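Local coordinates for protein glutamine synthetase (PDB 5ZLI) that belongs to the type I-beta glutamine synthetase family, joining a beta-grasp domain to a catalytic domain in an assembly of twelve subunits, at residues 81-86 against 242-247; 182-187 against 194-199; 384-389 against 438-443; 425-430 against 461-466. All blocks are in the same frame, centred on the assembly; numbering follows the deposited sequence.

Interaction 1 (81-86 against 242-247); sequences LVRYFI and ADNVQK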
loop_
_atom_site.group_PDB
_atom_site.type_symbol
_atom_site.label_atom_id
_atom_site.label_comp_id
_atom_site.label_asym_id
_atom_site.label_seq_id
_atom_site.Cartn_x
_atom_site.Cartn_y
_atom_site.Cartn_z
ATOM N N LEU B 81 45.070 -31.917 24.470
ATOM C CA LEU B 81 45.815 -30.940 23.691
ATOM C C LEU B 81 46.328 -31.570 22.404
ATOM O O LEU B 81 47.517 -31.575 22.104
ATOM C CB LEU B 81 46.935 -30.341 24.523
ATOM C CG LEU B 81 46.298 -29.504 25.630
ATOM C CD1 LEU B 81 47.313 -28.951 26.633
ATOM C CD2 LEU B 81 45.473 -28.407 25.005
ATOM N N VAL B 82 45.373 -32.084 21.626
ATOM C CA VAL B 82 45.634 -32.565 20.277
ATOM C C VAL B 82 44.593 -31.947 19.361
ATOM O O VAL B 82 43.441 -31.728 19.754
ATOM C CB VAL B 82 45.610 -34.105 20.155
ATOM C CG1 VAL B 82 46.762 -34.720 20.945
ATOM C CG2 VAL B 82 44.259 -34.653 20.599
ATOM N N ARG B 83 45.017 -31.667 18.129
ATOM C CA ARG B 83 44.170 -31.141 17.063
ATOM C C ARG B 83 43.488 -29.833 17.450
ATOM O O ARG B 83 42.456 -29.468 16.864
ATOM C CB ARG B 83 43.141 -32.181 16.611
ATOM C CG ARG B 83 43.821 -33.352 15.928
ATOM C CD ARG B 83 42.835 -34.392 15.484
ATOM N NE ARG B 83 42.216 -35.017 16.642
ATOM C CZ ARG B 83 42.811 -35.921 17.405
ATOM N NH1 ARG B 83 44.063 -36.315 17.153
ATOM N NH2 ARG B 83 42.148 -36.420 18.434
ATOM N N TYR B 84 44.042 -29.112 18.424
ATOM C CA TYR B 84 43.546 -27.773 18.692
ATOM C C TYR B 84 43.787 -26.889 17.466
ATOM O O TYR B 84 44.480 -27.269 16.519
ATOM C CB TYR B 84 44.172 -27.182 19.967
ATOM C CG TYR B 84 45.682 -27.167 20.068
ATOM C CD1 TYR B 84 46.435 -26.249 19.362
ATOM C CD2 TYR B 84 46.348 -28.026 20.935
ATOM C CE1 TYR B 84 47.810 -26.208 19.469
ATOM C CE2 TYR B 84 47.747 -27.999 21.053
ATOM C CZ TYR B 84 48.465 -27.077 20.312
ATOM O OH TYR B 84 49.829 -26.995 20.391
ATOM N N PHE B 85 43.114 -25.748 17.433
ATOM C CA PHE B 85 43.252 -24.900 16.270
ATOM C C PHE B 85 42.758 -23.515 16.603
ATOM O O PHE B 85 41.874 -23.348 17.443
ATOM C CB PHE B 85 42.466 -25.471 15.106
ATOM C CG PHE B 85 41.007 -25.585 15.368
ATOM C CD1 PHE B 85 40.499 -26.620 16.156
ATOM C CD2 PHE B 85 40.113 -24.699 14.775
ATOM C CE1 PHE B 85 39.107 -26.749 16.391
ATOM C CE2 PHE B 85 38.742 -24.826 14.979
ATOM C CZ PHE B 85 38.241 -25.853 15.800
ATOM N N ILE B 86 43.321 -22.519 15.924
ATOM C CA ILE B 86 42.792 -21.168 16.063
ATOM C C ILE B 86 41.481 -21.045 15.300
ATOM O O ILE B 86 41.421 -21.315 14.092
ATOM C CB ILE B 86 43.813 -20.137 15.567
ATOM C CG1 ILE B 86 44.999 -20.074 16.532
ATOM C CG2 ILE B 86 43.145 -18.822 15.348
ATOM C CD1 ILE B 86 46.078 -19.035 16.163
ATOM N N ALA B 242 36.228 -38.786 14.176
ATOM C CA ALA B 242 35.042 -38.184 14.752
ATOM C C ALA B 242 35.311 -36.761 15.160
ATOM O O ALA B 242 34.394 -35.925 15.133
ATOM C CB ALA B 242 34.591 -38.984 15.974
ATOM N N ASP B 243 36.549 -36.475 15.569
ATOM C CA ASP B 243 36.922 -35.102 15.874
ATOM C C ASP B 243 36.849 -34.212 14.648
ATOM O O ASP B 243 36.274 -33.123 14.695
ATOM C CB ASP B 243 38.320 -35.048 16.458
ATOM C CG ASP B 243 38.333 -35.273 17.919
ATOM O OD1 ASP B 243 37.297 -35.659 18.492
ATOM O OD2 ASP B 243 39.380 -35.013 18.513
ATOM N N ASN B 244 37.382 -34.681 13.522
ATOM C CA ASN B 244 37.397 -33.814 12.357
ATOM C C ASN B 244 35.996 -33.602 11.838
ATOM O O ASN B 244 35.704 -32.556 11.261
ATOM C CB ASN B 244 38.255 -34.415 11.242
ATOM C CG ASN B 244 39.717 -34.394 11.554
ATOM O OD1 ASN B 244 40.192 -33.546 12.307
ATOM N ND2 ASN B 244 40.447 -35.326 10.979
ATOM N N VAL B 245 35.108 -34.557 12.095
ATOM C CA VAL B 245 33.712 -34.382 11.733
ATOM C C VAL B 245 33.115 -33.210 12.503
ATOM O O VAL B 245 32.468 -32.342 11.910
ATOM C CB VAL B 245 32.942 -35.690 11.956
ATOM C CG1 VAL B 245 31.421 -35.464 11.930
ATOM C CG2 VAL B 245 33.398 -36.743 10.919
ATOM N N GLN B 246 33.352 -33.138 13.825
ATOM C CA GLN B 246 32.888 -31.969 14.587
ATOM C C GLN B 246 33.416 -30.657 13.999
ATOM O O GLN B 246 32.657 -29.701 13.824
ATOM C CB GLN B 246 33.272 -32.056 16.077
ATOM C CG GLN B 246 32.591 -33.148 16.901
ATOM C CD GLN B 246 31.053 -33.144 16.820
ATOM O OE1 GLN B 246 30.485 -33.593 15.826
ATOM N NE2 GLN B 246 30.386 -32.590 17.837
ATOM N N LYS B 247 34.720 -30.589 13.697
ATOM C CA LYS B 247 35.294 -29.381 13.090
ATOM C C LYS B 247 34.626 -29.063 11.749
ATOM O O LYS B 247 34.190 -27.931 11.519
ATOM C CB LYS B 247 36.800 -29.534 12.890
ATOM C CG LYS B 247 37.679 -29.599 14.124
ATOM C CD LYS B 247 39.144 -29.330 13.666
ATOM C CE LYS B 247 40.189 -29.731 14.697
ATOM N NZ LYS B 247 41.563 -29.418 14.277
#
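Lys247 and Asp243, one turn apart on helix 238-258, receive the corner of the chain at Arg83 and the strand residue Phe85. Lys247 reaches across with its chain extended beyond CG, and its NZ donates to the backbone oxygen Arg83 O at 2.7 Å. A second carbonyl, Val213 O in a nearby loop, takes another bond from the same ammonium, so this buried charge is held between two main-chain acceptors. On the way the lysine methylenes slide past the Phe85 ring: Lys247 CD lies over one face, 4.1 Å from the ring centroid in a CH-pi contact, and Lys247 CE comes to 3.5 Å from Phe85 CD1 near the rim. Arg83 uses its side chain too: a bend at chi3 (-67°) sets NE toward the helix. Its NH2 donates to Asp243 OD2 at 3.1 Å in a nearly straight salt bridge (161° at the hydrogen), while Arg83 NE adds a weak bond of 3.4 Å to Asp243 OD2. The carboxylate oxygen lies in the guanidinium plane, yet it is met from above its own plane, 44° out. Arg115 NH1 pairs with OD2 as well, so two arginines share one aspartate oxygen, which would favour its ionised form. The contact joins the beta-grasp region to the catalytic domain: the corner links strands 74-81 and 84-87, Phe85 bonds through its backbone to Val96 on strand 94-103, and helix 377-393 packs against Ala242 and Gln246 of helix 238-258.

Interaction 2 (182-187 against 194-199); sequences HRPGKQ and PPTDTM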
loop_
_atom_site.group_PDB
_atom_site.type_symbol
_atom_site.label_atom_id
_atom_site.label_comp_id
_atom_site.label_asym_id
_atom_site.label_seq_id
_atom_site.Cartn_x
_atom_site.Cartn_y
_atom_site.Cartn_z
ATOM N N HIS B 182 18.752 -21.480 -15.145
ATOM C CA HIS B 182 19.869 -22.384 -14.860
ATOM C C HIS B 182 19.745 -23.050 -13.494
ATOM O O HIS B 182 20.446 -22.684 -12.541
ATOM C CB HIS B 182 21.198 -21.622 -14.933
ATOM C CG HIS B 182 21.453 -21.001 -16.261
ATOM N ND1 HIS B 182 21.559 -21.749 -17.416
ATOM C CD2 HIS B 182 21.525 -19.703 -16.641
ATOM C CE1 HIS B 182 21.752 -20.940 -18.446
ATOM N NE2 HIS B 182 21.730 -19.693 -18.005
ATOM N N ARG B 183 18.880 -24.055 -13.391
ATOM C CA ARG B 183 18.676 -24.684 -12.108
ATOM C C ARG B 183 18.779 -26.189 -12.307
ATOM O O ARG B 183 18.200 -26.731 -13.265
ATOM C CB ARG B 183 17.327 -24.286 -11.473
ATOM C CG ARG B 183 17.330 -22.905 -10.807
ATOM C CD ARG B 183 16.025 -22.623 -10.087
ATOM N NE ARG B 183 15.987 -21.291 -9.474
ATOM C CZ ARG B 183 15.499 -20.199 -10.071
ATOM N NH1 ARG B 183 14.981 -20.280 -11.307
ATOM N NH2 ARG B 183 15.529 -19.025 -9.431
ATOM N N PRO B 184 19.511 -26.891 -11.451
ATOM C CA PRO B 184 19.518 -28.349 -11.534
ATOM C C PRO B 184 18.144 -28.881 -11.193
ATOM O O PRO B 184 17.460 -28.362 -10.302
ATOM C CB PRO B 184 20.545 -28.749 -10.473
ATOM C CG PRO B 184 20.379 -27.684 -9.433
ATOM C CD PRO B 184 20.057 -26.414 -10.163
ATOM N N GLY B 185 17.728 -29.919 -11.900
ATOM C CA GLY B 185 16.485 -30.549 -11.536
ATOM C C GLY B 185 16.558 -31.136 -10.139
ATOM O O GLY B 185 17.633 -31.355 -9.568
ATOM N N LYS B 186 15.387 -31.354 -9.557
ATOM C CA LYS B 186 15.308 -32.351 -8.510
ATOM C C LYS B 186 16.164 -33.537 -8.934
ATOM O O LYS B 186 15.994 -34.076 -10.037
ATOM C CB LYS B 186 13.848 -32.780 -8.289
ATOM C CG LYS B 186 13.571 -33.279 -6.860
ATOM C CD LYS B 186 12.085 -33.457 -6.562
ATOM C CE LYS B 186 11.383 -32.124 -6.307
ATOM N NZ LYS B 186 9.907 -32.303 -6.120
ATOM N N GLN B 187 17.152 -33.874 -8.107
ATOM C CA GLN B 187 18.076 -34.980 -8.359
ATOM C C GLN B 187 19.107 -34.663 -9.461
ATOM O O GLN B 187 19.752 -35.576 -9.979
ATOM C CB GLN B 187 17.303 -36.263 -8.721
ATOM C CG GLN B 187 16.733 -37.001 -7.514
ATOM C CD GLN B 187 16.414 -38.469 -7.781
ATOM O OE1 GLN B 187 17.284 -39.339 -7.621
ATOM N NE2 GLN B 187 15.163 -38.754 -8.175
ATOM N N PRO B 194 28.794 -24.430 -13.019
ATOM C CA PRO B 194 28.173 -23.111 -12.862
ATOM C C PRO B 194 27.834 -22.521 -14.213
ATOM O O PRO B 194 28.448 -22.906 -15.186
ATOM C CB PRO B 194 29.238 -22.309 -12.126
ATOM C CG PRO B 194 30.052 -23.366 -11.384
ATOM C CD PRO B 194 30.058 -24.556 -12.272
ATOM N N PRO B 195 26.879 -21.589 -14.274
ATOM C CA PRO B 195 26.196 -20.929 -13.145
ATOM C C PRO B 195 25.048 -21.738 -12.536
ATOM O O PRO B 195 24.463 -21.312 -11.537
ATOM C CB PRO B 195 25.669 -19.631 -13.767
ATOM C CG PRO B 195 25.928 -19.760 -15.284
ATOM C CD PRO B 195 26.326 -21.158 -15.563
ATOM N N THR B 196 24.748 -22.893 -13.140
ATOM C CA THR B 196 23.813 -23.835 -12.538
ATOM C C THR B 196 24.299 -24.244 -11.153
ATOM O O THR B 196 23.504 -24.476 -10.235
ATOM C CB THR B 196 23.658 -25.055 -13.450
ATOM O OG1 THR B 196 23.232 -24.621 -14.752
ATOM C CG2 THR B 196 22.654 -26.056 -12.875
ATOM N N ASP B 197 25.608 -24.395 -11.010
ATOM C CA ASP B 197 26.248 -24.636 -9.728
ATOM C C ASP B 197 26.558 -23.289 -9.078
ATOM O O ASP B 197 27.466 -22.567 -9.509
ATOM C CB ASP B 197 27.499 -25.491 -9.929
ATOM C CG ASP B 197 28.363 -25.591 -8.682
ATOM O OD1 ASP B 197 27.823 -25.582 -7.549
ATOM O OD2 ASP B 197 29.592 -25.712 -8.868
ATOM N N THR B 198 25.805 -22.948 -8.040
ATOM C CA THR B 198 26.016 -21.689 -7.356
ATOM C C THR B 198 27.000 -21.784 -6.217
ATOM O O THR B 198 27.396 -20.739 -5.703
ATOM C CB THR B 198 24.732 -21.196 -6.727
ATOM O OG1 THR B 198 24.439 -22.042 -5.601
ATOM C CG2 THR B 198 23.602 -21.241 -7.731
ATOM N N MET B 199 27.399 -22.984 -5.799
ATOM C CA MET B 199 28.154 -23.137 -4.561
ATOM C C MET B 199 29.640 -23.331 -4.806
ATOM O O MET B 199 30.351 -23.786 -3.913
ATOM C CB MET B 199 27.619 -24.318 -3.751
ATOM C CG MET B 199 26.124 -24.383 -3.637
ATOM S SD MET B 199 25.468 -23.141 -2.516
ATOM C CE MET B 199 23.757 -23.681 -2.387
#
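Asp197 OD1, next in the chain to the Thr196 that packs on His182 and Pro184, is gripped by three groups: Met199 N at 3.2 Å from Asp197 OD1, Arg203 NH1 in a salt bridge, and His222 ND1. The amide of Met199 approaches from well above the carboxylate plane (56° out), and its bond closes an Asx turn just ahead of helix 200-212, with Met199 as the N-cap residue. Thr196 itself works with both branches. Its methyl CG2, anti to the backbone N, faces the 182-187 segment and sits 3.6 Å from Pro184 N and 3.8 Å from Pro184 CD. The hydroxyl branch turns instead toward His182, where OG1 meets CB at 3.6 Å. Both segments belong to the long irregular connection between strand 156-162 and helix 200-212 of the catalytic domain, and a cis peptide precedes Pro195. Backbone meets backbone through a CA-H...O contact, Thr196 CA to His182 O at 3.6 Å and close to straight. Beyond the contact, the His182 imidazole lies at a subunit boundary: NE2 makes a weak hydrogen bond to Ala263 O of a second subunit, and the ring meets Tyr479 of a third.

Interaction 3 (384-389 against 438-443); sequences ILMAGM and QYLKES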
loop_
_atom_site.group_PDB
_atom_site.type_symbol
_atom_site.label_atom_id
_atom_site.label_comp_id
_atom_site.label_asym_id
_atom_site.label_seq_id
_atom_site.Cartn_x
_atom_site.Cartn_y
_atom_site.Cartn_z
ATOM N N ILE B 384 30.411 -48.859 15.450
ATOM C CA ILE B 384 30.784 -49.599 14.248
ATOM C C ILE B 384 31.985 -50.487 14.517
ATOM O O ILE B 384 32.019 -51.652 14.083
ATOM C CB ILE B 384 31.019 -48.635 13.078
ATOM C CG1 ILE B 384 29.660 -48.272 12.480
ATOM C CG2 ILE B 384 31.959 -49.234 12.067
ATOM C CD1 ILE B 384 29.646 -46.982 11.735
ATOM N N LEU B 385 32.982 -49.970 15.248
ATOM C CA LEU B 385 34.151 -50.796 15.530
ATOM C C LEU B 385 33.814 -51.937 16.474
ATOM O O LEU B 385 34.269 -53.059 16.269
ATOM C CB LEU B 385 35.293 -49.952 16.066
ATOM C CG LEU B 385 36.471 -50.840 16.471
ATOM C CD1 LEU B 385 37.112 -51.583 15.289
ATOM C CD2 LEU B 385 37.527 -49.970 17.187
ATOM N N MET B 386 32.990 -51.691 17.489
ATOM C CA MET B 386 32.608 -52.770 18.401
ATOM C C MET B 386 31.817 -53.860 17.692
ATOM O O MET B 386 31.835 -55.014 18.127
ATOM C CB MET B 386 31.773 -52.250 19.570
ATOM C CG MET B 386 32.444 -51.289 20.532
ATOM S SD MET B 386 33.932 -51.858 21.355
ATOM C CE MET B 386 33.284 -53.088 22.485
ATOM N N ALA B 387 31.109 -53.529 16.620
ATOM C CA ALA B 387 30.347 -54.556 15.926
ATOM C C ALA B 387 31.201 -55.342 14.960
ATOM O O ALA B 387 30.936 -56.528 14.725
ATOM C CB ALA B 387 29.184 -53.946 15.162
ATOM N N GLY B 388 32.186 -54.686 14.346
ATOM C CA GLY B 388 33.094 -55.414 13.491
ATOM C C GLY B 388 33.991 -56.347 14.271
ATOM O O GLY B 388 34.262 -57.466 13.823
ATOM N N MET B 389 34.354 -55.962 15.499
ATOM C CA MET B 389 35.257 -56.799 16.282
ATOM C C MET B 389 34.552 -58.048 16.770
ATOM O O MET B 389 35.157 -59.125 16.826
ATOM C CB MET B 389 35.825 -56.026 17.469
ATOM C CG MET B 389 36.877 -55.007 17.120
ATOM S SD MET B 389 37.452 -54.130 18.598
ATOM C CE MET B 389 38.282 -55.492 19.427
ATOM N N GLN B 438 25.053 -56.714 23.688
ATOM C CA GLN B 438 26.204 -57.296 24.371
ATOM C C GLN B 438 27.512 -56.974 23.665
ATOM O O GLN B 438 28.522 -56.728 24.321
ATOM C CB GLN B 438 26.025 -58.803 24.544
ATOM C CG GLN B 438 26.698 -59.325 25.808
ATOM C CD GLN B 438 26.261 -58.568 27.059
ATOM O OE1 GLN B 438 27.086 -57.988 27.773
ATOM N NE2 GLN B 438 24.957 -58.565 27.325
ATOM N N TYR B 439 27.520 -56.963 22.340
ATOM C CA TYR B 439 28.765 -56.697 21.646
ATOM C C TYR B 439 29.284 -55.297 21.912
ATOM O O TYR B 439 30.461 -55.032 21.652
ATOM C CB TYR B 439 28.580 -56.884 20.153
ATOM C CG TYR B 439 27.666 -55.865 19.557
ATOM C CD1 TYR B 439 26.290 -56.023 19.617
ATOM C CD2 TYR B 439 28.175 -54.712 18.971
ATOM C CE1 TYR B 439 25.451 -55.085 19.080
ATOM C CE2 TYR B 439 27.332 -53.758 18.441
ATOM C CZ TYR B 439 25.973 -53.956 18.495
ATOM O OH TYR B 439 25.128 -53.008 17.961
ATOM N N LEU B 440 28.438 -54.393 22.399
ATOM C CA LEU B 440 28.894 -53.075 22.829
ATOM C C LEU B 440 29.415 -53.084 24.258
ATOM O O LEU B 440 30.306 -52.295 24.589
ATOM C CB LEU B 440 27.745 -52.085 22.741
ATOM C CG LEU B 440 27.277 -51.846 21.330
ATOM C CD1 LEU B 440 25.853 -51.276 21.343
ATOM C CD2 LEU B 440 28.288 -50.880 20.728
ATOM N N LYS B 441 28.878 -53.961 25.117
ATOM C CA LYS B 441 29.209 -53.942 26.537
ATOM C C LYS B 441 30.529 -54.621 26.843
ATOM O O LYS B 441 30.976 -54.564 27.993
ATOM C CB LYS B 441 28.077 -54.552 27.355
ATOM C CG LYS B 441 26.961 -53.561 27.504
ATOM C CD LYS B 441 26.157 -53.741 28.763
ATOM C CE LYS B 441 24.953 -54.605 28.496
ATOM N NZ LYS B 441 24.150 -54.847 29.721
ATOM N N GLU B 442 31.140 -55.256 25.849
ATOM C CA GLU B 442 32.451 -55.852 26.017
ATOM C C GLU B 442 33.389 -54.801 26.593
ATOM O O GLU B 442 33.436 -53.673 26.100
ATOM C CB GLU B 442 32.958 -56.322 24.645
ATOM C CG GLU B 442 32.245 -57.576 24.090
ATOM C CD GLU B 442 32.405 -57.743 22.559
ATOM O OE1 GLU B 442 32.147 -58.849 22.014
ATOM O OE2 GLU B 442 32.761 -56.748 21.888
ATOM N N SER B 443 34.104 -55.170 27.664
ATOM C CA SER B 443 35.115 -54.324 28.321
ATOM C C SER B 443 34.555 -52.951 28.710
ATOM O O SER B 443 35.282 -51.948 28.762
ATOM C CB SER B 443 36.377 -54.196 27.474
ATOM O OG SER B 443 36.804 -55.485 27.054
#
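Met386 reaches from helix 377-393 to the short, weakly bonded helix 438-441, a helix-to-helix contact within the catalytic domain in which one bent side chain does most of the touching. Bends at chi2 (-58°) and chi3 (-71°) fold the methionine, and its methyl CE ends beside main-chain oxygens, 3.5 Å from Tyr439 O and 3.7 Å from Leu440 O. Nearer the backbone, Met386 CB meets Leu440 CD2 at 3.9 Å, the two side chains crossing obliquely. Tyr439 closes the next part of the buried side. Its CG stands between the backbone N and the carbonyl carbon (chi1 67°); ring atom CE2 lies 3.8 Å from Ala387 CB, CD2 reaches Ala387 CA at 3.7 Å, and Met386 O is the neighbour at the ring edge. Leu440 CG rests over one face of this ring, toward its rim, and His314 stacks on the ring too. Elsewhere Phe446 packs on both Met386 and Leu440, and Phe321 of helix 315-322 packs on Leu440. On the solvent side the short helix gives way to loop at partly exposed Glu442 and exposed Ser443. Ser443 makes no contact with 384-389, but Glu442 still touches the methyl. Across the contact Glu442 meets the methionine tip: its carboxylate oxygen OE2 stands 3.7 Å from Met386 CE, with CB of the same glutamate at 3.9 Å from that methyl.

Interaction 4 (425-430 against 461-466); sequences TLRRSL and AEVFPW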
loop_
_atom_site.group_PDB
_atom_site.type_symbol
_atom_site.label_atom_id
_atom_site.label_comp_id
_atom_site.label_asym_id
_atom_site.label_seq_id
_atom_site.Cartn_x
_atom_site.Cartn_y
_atom_site.Cartn_z
ATOM N N THR B 425 12.028 -47.398 11.440
ATOM C CA THR B 425 11.925 -46.285 12.347
ATOM C C THR B 425 13.033 -46.398 13.376
ATOM O O THR B 425 13.578 -47.483 13.609
ATOM C CB THR B 425 10.531 -46.263 13.013
ATOM O OG1 THR B 425 10.244 -47.544 13.593
ATOM C CG2 THR B 425 9.461 -45.912 12.033
ATOM N N LEU B 426 13.333 -45.259 14.006
ATOM C CA LEU B 426 14.250 -45.237 15.139
ATOM C C LEU B 426 13.717 -46.042 16.321
ATOM O O LEU B 426 14.504 -46.587 17.112
ATOM C CB LEU B 426 14.503 -43.799 15.565
ATOM C CG LEU B 426 15.359 -43.586 16.798
ATOM C CD1 LEU B 426 16.695 -44.242 16.618
ATOM C CD2 LEU B 426 15.461 -42.084 17.001
ATOM N N ARG B 427 12.391 -46.110 16.477
ATOM C CA ARG B 427 11.831 -46.883 17.576
ATOM C C ARG B 427 12.192 -48.355 17.421
ATOM O O ARG B 427 12.623 -49.002 18.385
ATOM C CB ARG B 427 10.314 -46.717 17.632
ATOM C CG ARG B 427 9.618 -47.777 18.490
ATOM C CD ARG B 427 8.151 -47.513 18.554
ATOM N NE ARG B 427 7.851 -46.512 19.552
ATOM C CZ ARG B 427 7.542 -46.805 20.798
ATOM N NH1 ARG B 427 7.501 -48.072 21.170
ATOM N NH2 ARG B 427 7.275 -45.840 21.659
ATOM N N ARG B 428 12.042 -48.907 16.205
ATOM C CA ARG B 428 12.405 -50.303 16.041
ATOM C C ARG B 428 13.915 -50.471 16.182
ATOM O O ARG B 428 14.356 -51.436 16.809
ATOM C CB ARG B 428 11.858 -50.849 14.712
ATOM C CG ARG B 428 11.265 -52.277 14.837
ATOM C CD ARG B 428 10.526 -52.730 13.586
ATOM N NE ARG B 428 11.327 -52.612 12.360
ATOM C CZ ARG B 428 10.840 -52.802 11.139
ATOM N NH1 ARG B 428 11.611 -52.689 10.064
ATOM N NH2 ARG B 428 9.557 -53.101 11.009
ATOM N N SER B 429 14.706 -49.495 15.701
ATOM C CA SER B 429 16.159 -49.548 15.839
ATOM C C SER B 429 16.595 -49.574 17.294
ATOM O O SER B 429 17.526 -50.301 17.655
ATOM C CB SER B 429 16.781 -48.342 15.163
ATOM O OG SER B 429 16.669 -48.475 13.778
ATOM N N LEU B 430 15.916 -48.813 18.156
ATOM C CA LEU B 430 16.297 -48.841 19.560
ATOM C C LEU B 430 15.895 -50.163 20.182
ATOM O O LEU B 430 16.678 -50.767 20.926
ATOM C CB LEU B 430 15.679 -47.673 20.316
ATOM C CG LEU B 430 16.298 -46.342 19.892
ATOM C CD1 LEU B 430 15.509 -45.150 20.409
ATOM C CD2 LEU B 430 17.727 -46.277 20.389
ATOM N N ALA B 461 13.626 -37.270 23.068
ATOM C CA ALA B 461 13.948 -36.168 22.164
ATOM C C ALA B 461 13.294 -36.325 20.798
ATOM O O ALA B 461 12.708 -35.371 20.282
ATOM C CB ALA B 461 15.463 -36.052 21.992
ATOM N N GLU B 462 13.323 -37.531 20.223
ATOM C CA GLU B 462 12.972 -37.763 18.821
ATOM C C GLU B 462 11.713 -38.588 18.599
ATOM O O GLU B 462 10.919 -38.257 17.725
ATOM C CB GLU B 462 14.135 -38.414 18.071
ATOM C CG GLU B 462 15.210 -37.441 17.576
ATOM C CD GLU B 462 16.485 -37.440 18.398
ATOM O OE1 GLU B 462 17.399 -36.656 18.061
ATOM O OE2 GLU B 462 16.585 -38.218 19.374
ATOM N N VAL B 463 11.528 -39.691 19.311
ATOM C CA VAL B 463 10.449 -40.608 18.978
ATOM C C VAL B 463 9.113 -40.090 19.499
ATOM O O VAL B 463 8.185 -39.819 18.723
ATOM C CB VAL B 463 10.757 -42.018 19.504
ATOM C CG1 VAL B 463 9.615 -42.926 19.135
ATOM C CG2 VAL B 463 12.061 -42.549 18.895
ATOM N N PHE B 464 9.004 -39.938 20.821
ATOM C CA PHE B 464 7.764 -39.454 21.425
ATOM C C PHE B 464 7.269 -38.139 20.826
ATOM O O PHE B 464 6.043 -37.946 20.772
ATOM C CB PHE B 464 7.930 -39.307 22.951
ATOM C CG PHE B 464 8.192 -40.598 23.686
ATOM C CD1 PHE B 464 7.380 -41.710 23.488
ATOM C CD2 PHE B 464 9.212 -40.687 24.614
ATOM C CE1 PHE B 464 7.608 -42.899 24.185
ATOM C CE2 PHE B 464 9.447 -41.864 25.300
ATOM C CZ PHE B 464 8.641 -42.971 25.085
ATOM N N PRO B 465 8.123 -37.182 20.459
ATOM C CA PRO B 465 7.614 -36.003 19.731
ATOM C C PRO B 465 7.184 -36.265 18.286
ATOM O O PRO B 465 6.250 -35.617 17.802
ATOM C CB PRO B 465 8.779 -35.016 19.829
ATOM C CG PRO B 465 9.511 -35.421 21.061
ATOM C CD PRO B 465 9.451 -36.923 21.035
ATOM N N TRP B 466 7.895 -37.098 17.542
ATOM C CA TRP B 466 7.474 -37.410 16.177
ATOM C C TRP B 466 6.238 -38.309 16.139
ATOM O O TRP B 466 5.453 -38.242 15.179
ATOM C CB TRP B 466 8.630 -38.058 15.417
ATOM C CG TRP B 466 8.315 -38.474 14.017
ATOM C CD1 TRP B 466 7.977 -37.667 12.956
ATOM C CD2 TRP B 466 8.303 -39.806 13.522
ATOM N NE1 TRP B 466 7.771 -38.422 11.823
ATOM C CE2 TRP B 466 7.961 -39.745 12.151
ATOM C CE3 TRP B 466 8.554 -41.048 14.100
ATOM C CZ2 TRP B 466 7.869 -40.883 11.360
ATOM C CZ3 TRP B 466 8.456 -42.166 13.323
ATOM C CH2 TRP B 466 8.125 -42.080 11.962
#
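Val463 turns its two methyls to different neighbours, CG2 to Leu426 and CG1 to Arg427, and so lies across the beginning of helix 426-434. Leu426 lies slantwise to it, its CD2 3.9 Å from Val463 CG2 and 4.0 Å from Glu462 CB. Arg427 passes Val463 at about a right angle: CG is anti to the backbone N (chi1 164°), and the chain then bends at chi3, with NE lying 4.0 Å from Val463 CG1. Farther out, Phe464 CE1 lies at the edge of the guanidinium, near its plane and 3.9 Å from Arg427 NH2, with the guanidinium and phenyl planes steeply inclined (66°). The charge itself is met by Glu467, which bridges to NE. Thr425, the N-cap residue, turns its methyl toward the edge of the Trp466 indole, CG2 to CH2 4.1 Å, while its OG1 accepts a weak capping bond from Arg428 N. The axes of the two helical segments stay 10.5 Å apart, running mostly against each other. Helix 326-331 packs on Leu426 and Trp466, helix 315-322 on Leu430, and at the subunit interface Trp466 stacks on its counterpart, Trp466 of another subunit.

Interaction 1 spans the beta-grasp and catalytic regions, and interaction 2 is nested within the chain loop it closes, about 32 Å away between centres. Interactions 3 and 4 come later and alternate along the chain: helices 426-434, 438-441 and 448-466 follow one another, and the two contacts come within about 8 Å at their nearest atoms, with centres about 23 Å apart. Helix 377-393 links interaction 3 to the surroundings of interaction 1, since it also packs on helix 238-258. Interactions 2 and 3 lie on opposite sides of the chain's centre, about 43 Å between centres. Interactions 2 and 4 both meet neighbouring subunits, whereas no other chain of the assembly touches 1 or 3, so the set joins internal packing to assembly contacts.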